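PDB 2A03: Fe-superoxide dismutase homolog from Plasmodium berghei, which catalyses the dismutation of superoxide radicals to hydrogen peroxide and oxygen at a metal centre, occupied by manganese in this crystal. Local coordinates for residues 75-78 against 79-83. Numbering follows the deposited sequence.
With MN (manganese (II) ion), chain C.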
ATOM      1  N   ASN A  75      -6.319  -4.673 -12.109  1.00 31.57           N
ATOM      2  CA  ASN A  75      -6.612  -6.044 -11.735  1.00 31.29           C
ATOM      3  C   ASN A  75      -5.860  -7.028 -12.610  1.00 30.62           C
ATOM      4  O   ASN A  75      -5.332  -8.021 -12.110  1.00 31.17           O
ATOM      5  CB  ASN A  75      -8.126  -6.294 -11.709  1.00 30.79           C
ATOM      6  CG  ASN A  75      -8.773  -5.672 -10.476  1.00 30.81           C
ATOM      7  OD1 ASN A  75      -8.796  -6.275  -9.406  1.00 32.72           O
ATOM      8  ND2 ASN A  75      -9.261  -4.444 -10.614  1.00 29.62           N
ATOM      9  N   ALA A  76      -5.784  -6.732 -13.902  1.00 29.87           N
ATOM     10  CA  ALA A  76      -5.125  -7.623 -14.852  1.00 29.90           C
ATOM     11  C   ALA A  76      -3.634  -7.707 -14.572  1.00 29.74           C
ATOM     12  O   ALA A  76      -3.045  -8.803 -14.568  1.00 30.49           O
ATOM     13  CB  ALA A  76      -5.358  -7.145 -16.268  1.00 29.46           C
ATOM     14  N   ALA A  77      -3.033  -6.539 -14.365  1.00 29.55           N
ATOM     15  CA  ALA A  77      -1.622  -6.428 -14.064  1.00 29.77           C
ATOM     16  C   ALA A  77      -1.285  -7.147 -12.770  1.00 29.84           C
ATOM     17  O   ALA A  77      -0.273  -7.826 -12.697  1.00 28.58           O
ATOM     18  CB  ALA A  77      -1.229  -4.998 -13.971  1.00 29.92           C
ATOM     19  N   GLN A  78      -2.137  -7.009 -11.757  1.00 30.08           N
ATOM     20  CA  GLN A  78      -1.889  -7.678 -10.478  1.00 30.58           C
ATOM     21  C   GLN A  78      -1.976  -9.187 -10.624  1.00 30.84           C
ATOM     22  O   GLN A  78      -1.257  -9.915  -9.938  1.00 32.43           O
ATOM     23  CB  GLN A  78      -2.836  -7.169  -9.364  1.00 30.51           C
ATOM     24  CG  GLN A  78      -2.461  -5.761  -8.834  1.00 31.17           C
ATOM     25  CD  GLN A  78      -1.144  -5.747  -8.043  1.00 31.02           C
ATOM     26  OE1 GLN A  78      -0.059  -5.695  -8.620  1.00 31.73           O
ATOM     27  NE2 GLN A  78      -1.246  -5.789  -6.712  1.00 31.64           N
ATOM     28  N   ILE A  79      -2.840  -9.666 -11.513  1.00 30.45           N
ATOM     29  CA  ILE A  79      -2.900 -11.101 -11.780  1.00 30.91           C
ATOM     30  C   ILE A  79      -1.535 -11.560 -12.315  1.00 30.89           C
ATOM     31  O   ILE A  79      -0.958 -12.542 -11.832  1.00 30.89           O
ATOM     32  CB  ILE A  79      -3.999 -11.463 -12.807  1.00 30.42           C
ATOM     33  CG1 ILE A  79      -5.391 -11.078 -12.299  1.00 31.73           C
ATOM     34  CG2 ILE A  79      -3.953 -12.952 -13.128  1.00 30.17           C
ATOM     35  CD1 ILE A  79      -6.500 -11.224 -13.346  1.00 32.67           C
ATOM     36  N   TRP A  80      -1.033 -10.838 -13.313  1.00 30.42           N
ATOM     37  CA  TRP A  80       0.230 -11.172 -13.957  1.00 30.94           C
ATOM     38  C   TRP A  80       1.388 -11.045 -12.975  1.00 30.05           C
ATOM     39  O   TRP A  80       2.245 -11.916 -12.903  1.00 28.79           O
ATOM     40  CB  TRP A  80       0.480 -10.268 -15.184  1.00 31.31           C
ATOM     41  CG  TRP A  80       1.619 -10.753 -16.011  1.00 32.23           C
ATOM     42  CD1 TRP A  80       1.549 -11.607 -17.078  1.00 33.23           C
ATOM     43  CD2 TRP A  80       3.020 -10.463 -15.820  1.00 30.37           C
ATOM     44  NE1 TRP A  80       2.803 -11.856 -17.558  1.00 33.44           N
ATOM     45  CE2 TRP A  80       3.724 -11.178 -16.799  1.00 32.27           C
ATOM     46  CE3 TRP A  80       3.732  -9.688 -14.908  1.00 31.36           C
ATOM     47  CZ2 TRP A  80       5.109 -11.127 -16.908  1.00 32.67           C
ATOM     48  CZ3 TRP A  80       5.095  -9.637 -15.005  1.00 33.07           C
ATOM     49  CH2 TRP A  80       5.779 -10.361 -16.000  1.00 33.85           C
ATOM     50  N   ASN A  81       1.417  -9.930 -12.245  1.00 30.46           N
ATOM     51  CA  ASN A  81       2.468  -9.673 -11.265  1.00 30.26           C
ATOM     52  C   ASN A  81       2.548 -10.793 -10.204  1.00 29.67           C
ATOM     53  O   ASN A  81       3.632 -11.274  -9.887  1.00 29.34           O
ATOM     54  CB  ASN A  81       2.261  -8.324 -10.571  1.00 29.88           C
ATOM     55  CG  ASN A  81       2.347  -7.130 -11.520  1.00 30.66           C
ATOM     56  OD1 ASN A  81       2.909  -7.212 -12.617  1.00 26.93           O
ATOM     57  ND2 ASN A  81       1.767  -5.996 -11.085  1.00 30.06           N
ATOM     58  N   HIS A  82       1.404 -11.203  -9.659  1.00 29.03           N
ATOM     59  CA  HIS A  82       1.394 -12.237  -8.622  1.00 29.41           C
ATOM     60  C   HIS A  82       1.809 -13.589  -9.141  1.00 29.52           C
ATOM     61  O   HIS A  82       2.582 -14.275  -8.493  1.00 30.03           O
ATOM     62  CB  HIS A  82       0.045 -12.328  -7.935  1.00 28.76           C
ATOM     63  CG  HIS A  82      -0.174 -11.217  -6.972  1.00 27.50           C
ATOM     64  ND1 HIS A  82      -0.650  -9.985  -7.365  1.00 23.81           N
ATOM     65  CD2 HIS A  82       0.083 -11.126  -5.646  1.00 23.53           C
ATOM     66  CE1 HIS A  82      -0.691  -9.186  -6.314  1.00 26.89           C
ATOM     67  NE2 HIS A  82      -0.241  -9.851  -5.261  1.00 25.89           N
ATOM     68  N   SER A  83       1.333 -13.954 -10.320  1.00 29.56           N
ATOM     69  CA  SER A  83       1.809 -15.177 -10.960  1.00 31.08           C
ATOM     70  C   SER A  83       3.327 -15.151 -11.154  1.00 30.66           C
ATOM     71  O   SER A  83       3.986 -16.171 -10.985  1.00 30.60           O
ATOM     72  CB  SER A  83       1.083 -15.417 -12.294  1.00 31.64           C
ATOM     73  OG  SER A  83      -0.290 -15.674 -12.040  1.00 32.81           O
TER
HETATM   74 MN    MN C 200       0.515  -9.123  -3.469  1.00 25.32          MN
HETATM   75  O   HOH W   1       0.530  -7.074  -4.539  1.00 28.56           O
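Two N-H groups of His82 converge on one carbonyl oxygen, Gln78 O, from opposite faces of its plane. The backbone N makes the ordinary helical bond, while the ring ND1 lies only 2.6 Å from Gln78 O, which sits 1° out of the imidazole plane. With CG beside its own backbone N (chi1 -76°), the ring folds back along the helix to reach that oxygen. Histidine suits the place because it has two ring nitrogens: ND1 donates to the main chain, which fixes the ring's rotation, and His82 NE2 binds manganese at 2.1 Å. The short bond from ND1 would be expected to make the ring a somewhat stronger donor to the metal.

Gln78 also serves the site through its side chain, whose amide offers both a donor and an acceptor. Bent at its second torsion, it brings Gln78 NE2 within 3.5 Å of His82 CE1, amide and ring planes 75° apart, and Gln78 NE2 donates to the metal-bound water over 3.1 Å as well as bonding Tyr43 OH. The oxygen of the same amide is held by Asn81, whose ND2 gives a straight bond of 3.1 Å to Gln78 OE1, in the carbonyl plane. Asn81, likewise donor and acceptor, bonds Ala150 O through ND2 and Asn152 ND2 through OD1, holding Gln78 from one shell further out. Completed by His35, Asp166 and His170, this is the three-histidine, one-aspartate, one-solvent centre of iron/manganese superoxide dismutases, the glutamine coming from the alpha-hairpin domain, as in the iron enzymes.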